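Local coordinates for protein prephenate dehydratase (Arthrobacter aurescens, PDB 3MWB) that probably catalyses the conversion of prephenate to phenylpyruvate in phenylalanine biosynthesis, and binds L-phenylalanine at its ACT domains, at residues Ile219-Ile233 / Ile249-Ala263. Numbering follows the deposited sequence.
Sequences ILDQFASRGVNLSRI and IDADGHATDSRVADA. With PHE (phenylalanine), chain C.
F223 packs against A251 and A263, and this is the tight, apolar part of the contact. Its CE1 lies 3.8 Å from A251 CB, and CD1 reaches A263 CB. I249 CG2 approaches CE2 at the other end of the ring. L230 CD2 sits over one ring face, offset toward the rim, and also touches A251 CB. V228 has CG1 anti to the backbone N (chi1 179°), which sets CG1 against A251 CB and leaves CG2 for R259 CG.

The solvent side is polar and looser. S231 OG binds two waters, which donate to D250 OD2 and D252 OD1. N229 ND2 meets D252 OD2 at 3.1 Å, from above the carboxylate plane.

The bound phenylalanine is held firmly. N229 OD1 and L230 O both accept from its amino group, and L230 N holds its OXT at 2.8 Å. D211 and L216 of a second subunit also hydrogen-bond it.

D250 pairs with both S231 and R232 in a classic beta bulge. NE of R232 takes D250 OD2 and NH2 takes OD1, each at 2.8 Å. T203 OG1 also hydrogen-bonds D250 OD1.

At the helix side, R226 NE donates to D262 OD2 almost straight (165°). The guanidinium and carboxylate planes are 62° apart. R226 NH1 also binds Q222 O and OE1, which fixes the guanidinium's rotation. A leucine in place of R226 would probably leave D262 without this salt bridge and Q222 OE1 without its NH1 donor. G227 closes helix 215-224 with a Schellman motif.

The contact joins the helices and the hairpin of an ACT domain. Strand 230-237 is an edge strand of the sheet within this chain, and I233 N hydrogen-bonds S235 OG of the second subunit. Strand 245-252 runs between it and strand 200-207. Helices 215-224 and 258-270 pack together through F223 and L267.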
ATOM      1  N   ILE A 219       7.081   1.145   6.801  1.00 22.47           N
ATOM      2  CA  ILE A 219       8.517   1.470   6.822  1.00 22.09           C
ATOM      3  C   ILE A 219       9.173   1.157   5.466  1.00 22.77           C
ATOM      4  O   ILE A 219       9.942   1.962   4.913  1.00 24.17           O
ATOM      5  CB  ILE A 219       9.230   0.742   7.996  1.00 23.77           C
ATOM      6  CG1 ILE A 219       8.828   1.376   9.334  1.00 24.40           C
ATOM      7  CG2 ILE A 219      10.753   0.777   7.823  1.00 24.29           C
ATOM      8  CD1 ILE A 219       9.061   0.452  10.574  1.00 27.34           C
ATOM      9  N   LEU A 220       8.838   0.005   4.902  1.00 23.11           N
ATOM     10  CA  LEU A 220       9.405  -0.398   3.613  1.00 25.30           C
ATOM     11  C   LEU A 220       8.961   0.497   2.444  1.00 24.69           C
ATOM     12  O   LEU A 220       9.747   0.754   1.518  1.00 26.37           O
ATOM     13  CB  LEU A 220       9.121  -1.868   3.337  1.00 28.12           C
ATOM     14  CG  LEU A 220       9.852  -2.813   4.317  1.00 33.13           C
ATOM     15  CD1 LEU A 220      10.033  -4.183   3.732  1.00 37.43           C
ATOM     16  CD2 LEU A 220      11.224  -2.257   4.734  1.00 34.79           C
ATOM     17  N   ASP A 221       7.736   1.010   2.529  1.00 23.27           N
ATOM     18  CA  ASP A 221       7.197   1.900   1.514  1.00 24.90           C
ATOM     19  C   ASP A 221       8.029   3.170   1.354  1.00 24.38           C
ATOM     20  O   ASP A 221       8.068   3.722   0.263  1.00 25.42           O
ATOM     21  CB  ASP A 221       5.733   2.274   1.791  1.00 27.10           C
ATOM     22  CG  ASP A 221       5.014   2.757   0.539  1.00 32.75           C
ATOM     23  OD1 ASP A 221       5.034   2.030  -0.468  1.00 35.70           O
ATOM     24  OD2 ASP A 221       4.422   3.866   0.556  1.00 39.27           O
ATOM     25  N   GLN A 222       8.698   3.617   2.422  1.00 20.70           N
ATOM     26  CA  GLN A 222       9.578   4.783   2.310  1.00 20.93           C
ATOM     27  C   GLN A 222      10.634   4.564   1.220  1.00 20.27           C
ATOM     28  O   GLN A 222      10.906   5.476   0.445  1.00 22.19           O
ATOM     29  CB  GLN A 222      10.232   5.137   3.642  1.00 21.91           C
ATOM     30  CG  GLN A 222       9.257   5.469   4.765  1.00 23.55           C
ATOM     31  CD  GLN A 222       8.216   6.501   4.366  1.00 27.89           C
ATOM     32  OE1 GLN A 222       8.537   7.569   3.852  1.00 23.47           O
ATOM     33  NE2 GLN A 222       6.949   6.177   4.614  1.00 30.94           N
ATOM     34  N   PHE A 223      11.183   3.348   1.141  1.00 19.46           N
ATOM     35  CA  PHE A 223      12.107   2.954   0.074  1.00 18.96           C
ATOM     36  C   PHE A 223      11.386   2.640  -1.247  1.00 19.39           C
ATOM     37  O   PHE A 223      11.749   3.172  -2.291  1.00 20.12           O
ATOM     38  CB  PHE A 223      12.973   1.770   0.518  1.00 18.49           C
ATOM     39  CG  PHE A 223      13.927   2.094   1.653  1.00 19.57           C
ATOM     40  CD1 PHE A 223      14.988   2.963   1.456  1.00 22.64           C
ATOM     41  CD2 PHE A 223      13.763   1.518   2.903  1.00 21.36           C
ATOM     42  CE1 PHE A 223      15.870   3.277   2.500  1.00 23.96           C
ATOM     43  CE2 PHE A 223      14.628   1.819   3.946  1.00 23.27           C
ATOM     44  CZ  PHE A 223      15.693   2.684   3.745  1.00 22.61           C
ATOM     45  N   ALA A 224      10.357   1.791  -1.199  1.00 19.58           N
ATOM     46  CA  ALA A 224       9.709   1.322  -2.422  1.00 20.43           C
ATOM     47  C   ALA A 224       9.039   2.446  -3.218  1.00 21.00           C
ATOM     48  O   ALA A 224       9.170   2.490  -4.440  1.00 21.67           O
ATOM     49  CB  ALA A 224       8.716   0.178  -2.123  1.00 20.00           C
ATOM     50  N   SER A 225       8.341   3.357  -2.529  1.00 20.94           N
ATOM     51  CA  SER A 225       7.656   4.484  -3.196  1.00 21.46           C
ATOM     52  C   SER A 225       8.612   5.506  -3.845  1.00 21.53           C
ATOM     53  O   SER A 225       8.160   6.342  -4.621  1.00 22.18           O
ATOM     54  CB  SER A 225       6.705   5.202  -2.222  1.00 21.89           C
ATOM     55  OG  SER A 225       7.428   5.992  -1.305  1.00 21.70           O
ATOM     56  N   ARG A 226       9.913   5.435  -3.510  1.00 20.07           N
ATOM     57  CA  ARG A 226      10.925   6.321  -4.062  1.00 20.11           C
ATOM     58  C   ARG A 226      11.941   5.574  -4.945  1.00 20.57           C
ATOM     59  O   ARG A 226      13.037   6.061  -5.216  1.00 20.47           O
ATOM     60  CB  ARG A 226      11.614   7.079  -2.927  1.00 20.00           C
ATOM     61  CG  ARG A 226      10.675   8.098  -2.212  1.00 19.94           C
ATOM     62  CD  ARG A 226      11.335   8.616  -0.971  1.00 20.90           C
ATOM     63  NE  ARG A 226      10.503   9.570  -0.255  1.00 22.93           N
ATOM     64  CZ  ARG A 226       9.670   9.283   0.742  1.00 24.60           C
ATOM     65  NH1 ARG A 226       9.534   8.036   1.170  1.00 24.40           N
ATOM     66  NH2 ARG A 226       8.981  10.267   1.331  1.00 23.57           N
ATOM     67  N   GLY A 227      11.574   4.370  -5.362  1.00 20.44           N
ATOM     68  CA  GLY A 227      12.389   3.574  -6.278  1.00 21.82           C
ATOM     69  C   GLY A 227      13.671   3.017  -5.682  1.00 22.51           C
ATOM     70  O   GLY A 227      14.614   2.735  -6.424  1.00 24.00           O
ATOM     71  N   VAL A 228      13.718   2.868  -4.355  1.00 21.33           N
ATOM     72  CA  VAL A 228      14.912   2.377  -3.693  1.00 21.53           C
ATOM     73  C   VAL A 228      14.812   0.884  -3.422  1.00 20.71           C
ATOM     74  O   VAL A 228      13.996   0.444  -2.595  1.00 20.54           O
ATOM     75  CB  VAL A 228      15.223   3.109  -2.368  1.00 21.51           C
ATOM     76  CG1 VAL A 228      16.465   2.503  -1.765  1.00 20.85           C
ATOM     77  CG2 VAL A 228      15.435   4.612  -2.602  1.00 22.34           C
ATOM     78  N   ASN A 229      15.662   0.135  -4.124  1.00 20.76           N
ATOM     79  CA  ASN A 229      15.779  -1.304  -4.001  1.00 21.39           C
ATOM     80  C   ASN A 229      16.469  -1.720  -2.712  1.00 20.85           C
ATOM     81  O   ASN A 229      17.489  -1.114  -2.299  1.00 19.28           O
ATOM     82  CB  ASN A 229      16.579  -1.837  -5.191  1.00 23.65           C
ATOM     83  CG  ASN A 229      16.348  -3.288  -5.446  1.00 24.70           C
ATOM     84  OD1 ASN A 229      15.210  -3.741  -5.570  1.00 26.19           O
ATOM     85  ND2 ASN A 229      17.425  -4.037  -5.546  1.00 23.68           N
ATOM     86  N   LEU A 230      15.946  -2.782  -2.093  1.00 19.41           N
ATOM     87  CA  LEU A 230      16.584  -3.331  -0.897  1.00 19.85           C
ATOM     88  C   LEU A 230      17.363  -4.618  -1.172  1.00 20.57           C
ATOM     89  O   LEU A 230      16.981  -5.419  -2.041  1.00 22.39           O
ATOM     90  CB  LEU A 230      15.566  -3.558   0.222  1.00 18.99           C
ATOM     91  CG  LEU A 230      14.669  -2.376   0.586  1.00 19.23           C
ATOM     92  CD1 LEU A 230      13.654  -2.838   1.653  1.00 19.87           C
ATOM     93  CD2 LEU A 230      15.479  -1.146   1.073  1.00 18.29           C
ATOM     94  N   SER A 231      18.441  -4.825  -0.420  1.00 20.42           N
ATOM     95  CA  SER A 231      19.229  -6.051  -0.558  1.00 21.13           C
ATOM     96  C   SER A 231      19.261  -6.877   0.731  1.00 21.21           C
ATOM     97  O   SER A 231      19.741  -8.019   0.729  1.00 21.72           O
ATOM     98  CB  SER A 231      20.647  -5.715  -1.011  1.00 22.32           C
ATOM     99  OG  SER A 231      21.253  -4.869  -0.051  1.00 22.25           O
ATOM    100  N   ARG A 232      18.781  -6.294   1.840  1.00 20.33           N
ATOM    101  CA  ARG A 232      18.728  -7.011   3.106  1.00 19.56           C
ATOM    102  C   ARG A 232      17.680  -6.429   4.023  1.00 19.57           C
ATOM    103  O   ARG A 232      17.575  -5.213   4.173  1.00 18.50           O
ATOM    104  CB  ARG A 232      20.087  -7.016   3.821  1.00 21.03           C
ATOM    105  CG  ARG A 232      20.139  -7.938   5.072  1.00 20.39           C
ATOM    106  CD  ARG A 232      21.522  -7.895   5.743  1.00 20.73           C
ATOM    107  NE  ARG A 232      21.798  -6.522   6.156  1.00 20.76           N
ATOM    108  CZ  ARG A 232      21.475  -6.010   7.339  1.00 21.93           C
ATOM    109  NH1 ARG A 232      20.901  -6.774   8.265  1.00 23.93           N
ATOM    110  NH2 ARG A 232      21.719  -4.732   7.597  1.00 20.93           N
ATOM    111  N   ILE A 233      16.861  -7.311   4.597  1.00 20.07           N
ATOM    112  CA  ILE A 233      16.052  -6.938   5.769  1.00 20.68           C
ATOM    113  C   ILE A 233      16.035  -8.065   6.808  1.00 22.10           C
ATOM    114  O   ILE A 233      15.961  -9.245   6.447  1.00 22.35           O
ATOM    115  CB  ILE A 233      14.625  -6.554   5.396  1.00 21.41           C
ATOM    116  CG1 ILE A 233      13.797  -6.306   6.675  1.00 23.22           C
ATOM    117  CG2 ILE A 233      13.999  -7.630   4.490  1.00 20.48           C
ATOM    118  CD1 ILE A 233      12.432  -5.913   6.426  1.00 25.55           C
ATOM    119  N   ILE A 249      18.342  -3.024   7.839  1.00 19.88           N
ATOM    120  CA  ILE A 249      17.998  -2.901   6.418  1.00 19.49           C
ATOM    121  C   ILE A 249      19.187  -2.376   5.610  1.00 19.47           C
ATOM    122  O   ILE A 249      19.841  -1.401   6.017  1.00 19.49           O
ATOM    123  CB  ILE A 249      16.779  -1.937   6.219  1.00 18.94           C
ATOM    124  CG1 ILE A 249      15.481  -2.521   6.822  1.00 18.43           C
ATOM    125  CG2 ILE A 249      16.544  -1.636   4.736  1.00 19.90           C
ATOM    126  CD1 ILE A 249      14.376  -1.499   7.012  1.00 19.16           C
ATOM    127  N   ASP A 250      19.469  -3.021   4.475  1.00 19.42           N
ATOM    128  CA  ASP A 250      20.418  -2.464   3.484  1.00 19.45           C
ATOM    129  C   ASP A 250      19.633  -2.039   2.260  1.00 19.55           C
ATOM    130  O   ASP A 250      18.842  -2.838   1.716  1.00 19.84           O
ATOM    131  CB  ASP A 250      21.494  -3.484   3.047  1.00 19.21           C
ATOM    132  CG  ASP A 250      22.359  -4.001   4.212  1.00 20.58           C
ATOM    133  OD1 ASP A 250      22.496  -3.306   5.255  1.00 20.64           O
ATOM    134  OD2 ASP A 250      22.927  -5.110   4.072  1.00 18.11           O
ATOM    135  N   ALA A 251      19.826  -0.782   1.839  1.00 19.57           N
ATOM    136  CA  ALA A 251      19.228  -0.249   0.604  1.00 19.25           C
ATOM    137  C   ALA A 251      20.297   0.028  -0.434  1.00 20.31           C
ATOM    138  O   ALA A 251      21.460   0.320  -0.073  1.00 20.65           O
ATOM    139  CB  ALA A 251      18.447   1.030   0.908  1.00 19.82           C
ATOM    140  N   ASP A 252      19.930  -0.085  -1.712  1.00 20.12           N
ATOM    141  CA  ASP A 252      20.782   0.369  -2.833  1.00 21.02           C
ATOM    142  C   ASP A 252      20.770   1.881  -2.878  1.00 20.89           C
ATOM    143  O   ASP A 252      19.695   2.500  -2.955  1.00 21.07           O
ATOM    144  CB  ASP A 252      20.227  -0.097  -4.172  1.00 22.01           C
ATOM    145  CG  ASP A 252      20.356  -1.591  -4.387  1.00 25.03           C
ATOM    146  OD1 ASP A 252      21.006  -2.275  -3.553  1.00 28.50           O
ATOM    147  OD2 ASP A 252      19.824  -2.079  -5.421  1.00 27.61           O
ATOM    148  N   GLY A 253      21.944   2.497  -2.841  1.00 20.09           N
ATOM    149  CA  GLY A 253      21.997   3.928  -2.923  1.00 19.64           C
ATOM    150  C   GLY A 253      22.890   4.591  -1.912  1.00 20.14           C
ATOM    151  O   GLY A 253      23.405   3.965  -0.969  1.00 19.39           O
ATOM    152  N   HIS A 254      23.058   5.886  -2.105  1.00 19.90           N
ATOM    153  CA  HIS A 254      23.902   6.685  -1.226  1.00 20.56           C
ATOM    154  C   HIS A 254      23.019   7.754  -0.583  1.00 20.27           C
ATOM    155  O   HIS A 254      22.126   8.289  -1.238  1.00 19.63           O
ATOM    156  CB  HIS A 254      24.967   7.339  -2.064  1.00 20.17           C
ATOM    157  CG  HIS A 254      25.984   8.094  -1.275  1.00 21.50           C
ATOM    158  ND1 HIS A 254      27.207   7.559  -0.943  1.00 23.33           N
ATOM    159  CD2 HIS A 254      25.983   9.358  -0.795  1.00 22.12           C
ATOM    160  CE1 HIS A 254      27.919   8.463  -0.289  1.00 21.77           C
ATOM    161  NE2 HIS A 254      27.195   9.562  -0.183  1.00 23.73           N
ATOM    162  N   ALA A 255      23.278   8.069   0.691  1.00 21.24           N
ATOM    163  CA  ALA A 255      22.463   9.035   1.443  1.00 21.79           C
ATOM    164  C   ALA A 255      22.229  10.369   0.707  1.00 22.66           C
ATOM    165  O   ALA A 255      21.176  10.986   0.880  1.00 22.85           O
ATOM    166  CB  ALA A 255      23.066   9.287   2.817  1.00 23.54           C
ATOM    167  N   THR A 256      23.205  10.812  -0.092  1.00 23.32           N
ATOM    168  CA  THR A 256      23.073  12.065  -0.865  1.00 23.78           C
ATOM    169  C   THR A 256      22.165  11.989  -2.100  1.00 23.50           C
ATOM    170  O   THR A 256      21.637  13.018  -2.530  1.00 25.12           O
ATOM    171  CB  THR A 256      24.421  12.633  -1.305  1.00 24.30           C
ATOM    172  OG1 THR A 256      25.020  11.765  -2.268  1.00 23.72           O
ATOM    173  CG2 THR A 256      25.320  12.819  -0.101  1.00 25.25           C
ATOM    174  N   ASP A 257      22.011  10.809  -2.691  1.00 22.26           N
ATOM    175  CA  ASP A 257      21.015  10.615  -3.748  1.00 21.48           C
ATOM    176  C   ASP A 257      19.672  11.131  -3.236  1.00 20.76           C
ATOM    177  O   ASP A 257      19.264  10.802  -2.119  1.00 19.79           O
ATOM    178  CB  ASP A 257      20.877   9.144  -4.092  1.00 21.15           C
ATOM    179  CG  ASP A 257      22.177   8.537  -4.599  1.00 23.18           C
ATOM    180  OD1 ASP A 257      22.976   9.252  -5.228  1.00 25.32           O
ATOM    181  OD2 ASP A 257      22.396   7.348  -4.354  1.00 21.35           O
ATOM    182  N   SER A 258      18.988  11.925  -4.056  1.00 20.48           N
ATOM    183  CA  SER A 258      17.775  12.612  -3.597  1.00 20.63           C
ATOM    184  C   SER A 258      16.708  11.626  -3.118  1.00 20.33           C
ATOM    185  O   SER A 258      16.040  11.892  -2.119  1.00 20.27           O
ATOM    186  CB  SER A 258      17.213  13.521  -4.686  1.00 19.90           C
ATOM    187  OG  SER A 258      18.141  14.535  -5.040  1.00 20.82           O
ATOM    188  N   ARG A 259      16.565  10.491  -3.808  1.00 19.82           N
ATOM    189  CA  ARG A 259      15.532   9.518  -3.439  1.00 19.52           C
ATOM    190  C   ARG A 259      15.855   8.860  -2.095  1.00 19.66           C
ATOM    191  O   ARG A 259      14.964   8.458  -1.377  1.00 19.44           O
ATOM    192  CB  ARG A 259      15.333   8.439  -4.529  1.00 19.07           C
ATOM    193  CG  ARG A 259      16.573   7.580  -4.751  1.00 19.05           C
ATOM    194  CD  ARG A 259      16.488   6.721  -6.037  1.00 18.78           C
ATOM    195  NE  ARG A 259      17.677   5.861  -6.138  1.00 21.00           N
ATOM    196  CZ  ARG A 259      18.882   6.264  -6.551  1.00 23.01           C
ATOM    197  NH1 ARG A 259      19.085   7.517  -6.947  1.00 22.52           N
ATOM    198  NH2 ARG A 259      19.900   5.397  -6.595  1.00 22.73           N
ATOM    199  N   VAL A 260      17.141   8.783  -1.761  1.00 19.84           N
ATOM    200  CA  VAL A 260      17.567   8.127  -0.540  1.00 19.58           C
ATOM    201  C   VAL A 260      17.424   9.079   0.637  1.00 19.74           C
ATOM    202  O   VAL A 260      16.912   8.683   1.674  1.00 20.24           O
ATOM    203  CB  VAL A 260      19.011   7.571  -0.645  1.00 18.68           C
ATOM    204  CG1 VAL A 260      19.446   6.932   0.692  1.00 20.02           C
ATOM    205  CG2 VAL A 260      19.130   6.539  -1.812  1.00 20.15           C
ATOM    206  N   ALA A 261      17.909  10.314   0.483  1.00 20.35           N
ATOM    207  CA  ALA A 261      17.713  11.342   1.490  1.00 21.08           C
ATOM    208  C   ALA A 261      16.233  11.490   1.783  1.00 21.52           C
ATOM    209  O   ALA A 261      15.842  11.615   2.947  1.00 22.20           O
ATOM    210  CB  ALA A 261      18.318  12.703   1.054  1.00 20.77           C
ATOM    211  N   ASP A 262      15.421  11.504   0.734  1.00 21.98           N
ATOM    212  CA  ASP A 262      13.982  11.623   0.915  1.00 23.44           C
ATOM    213  C   ASP A 262      13.409  10.445   1.709  1.00 21.74           C
ATOM    214  O   ASP A 262      12.648  10.653   2.653  1.00 22.01           O
ATOM    215  CB  ASP A 262      13.266  11.790  -0.424  1.00 25.30           C
ATOM    216  CG  ASP A 262      11.977  12.572  -0.292  1.00 29.31           C
ATOM    217  OD1 ASP A 262      12.046  13.745   0.159  1.00 29.94           O
ATOM    218  OD2 ASP A 262      10.901  12.021  -0.650  1.00 30.28           O
ATOM    219  N   ALA A 263      13.803   9.223   1.347  1.00 21.12           N
ATOM    220  CA  ALA A 263      13.414   8.013   2.088  1.00 19.91           C
ATOM    221  C   ALA A 263      13.854   8.063   3.543  1.00 18.94           C
ATOM    222  O   ALA A 263      13.073   7.732   4.416  1.00 18.45           O
ATOM    223  CB  ALA A 263      13.960   6.746   1.410  1.00 20.07           C
TER
HETATM  224  N   PHE C 311      14.936  -5.740  -3.708  1.00 21.42           N
HETATM  225  CA  PHE C 311      13.485  -6.090  -3.463  1.00 20.49           C
HETATM  226  C   PHE C 311      12.771  -4.949  -2.757  1.00 20.27           C
HETATM  227  O   PHE C 311      11.593  -5.099  -2.332  1.00 20.21           O
HETATM  228  CB  PHE C 311      13.324  -7.417  -2.666  1.00 20.73           C
HETATM  229  CG  PHE C 311      14.156  -7.497  -1.393  1.00 21.54           C
HETATM  230  CD1 PHE C 311      13.782  -6.785  -0.235  1.00 18.65           C
HETATM  231  CD2 PHE C 311      15.311  -8.305  -1.353  1.00 21.37           C
HETATM  232  CE1 PHE C 311      14.544  -6.851   0.931  1.00 20.14           C
HETATM  233  CE2 PHE C 311      16.087  -8.393  -0.182  1.00 22.12           C
HETATM  234  CZ  PHE C 311      15.694  -7.658   0.971  1.00 21.58           C
HETATM  235  OXT PHE C 311      13.389  -3.878  -2.555  1.00 19.60           O
HETATM  236  O   HOH W   1      23.227  -6.080   1.596  1.00 20.88           O
HETATM  237  O   HOH W   2      22.006  -2.589  -1.257  1.00 33.28           O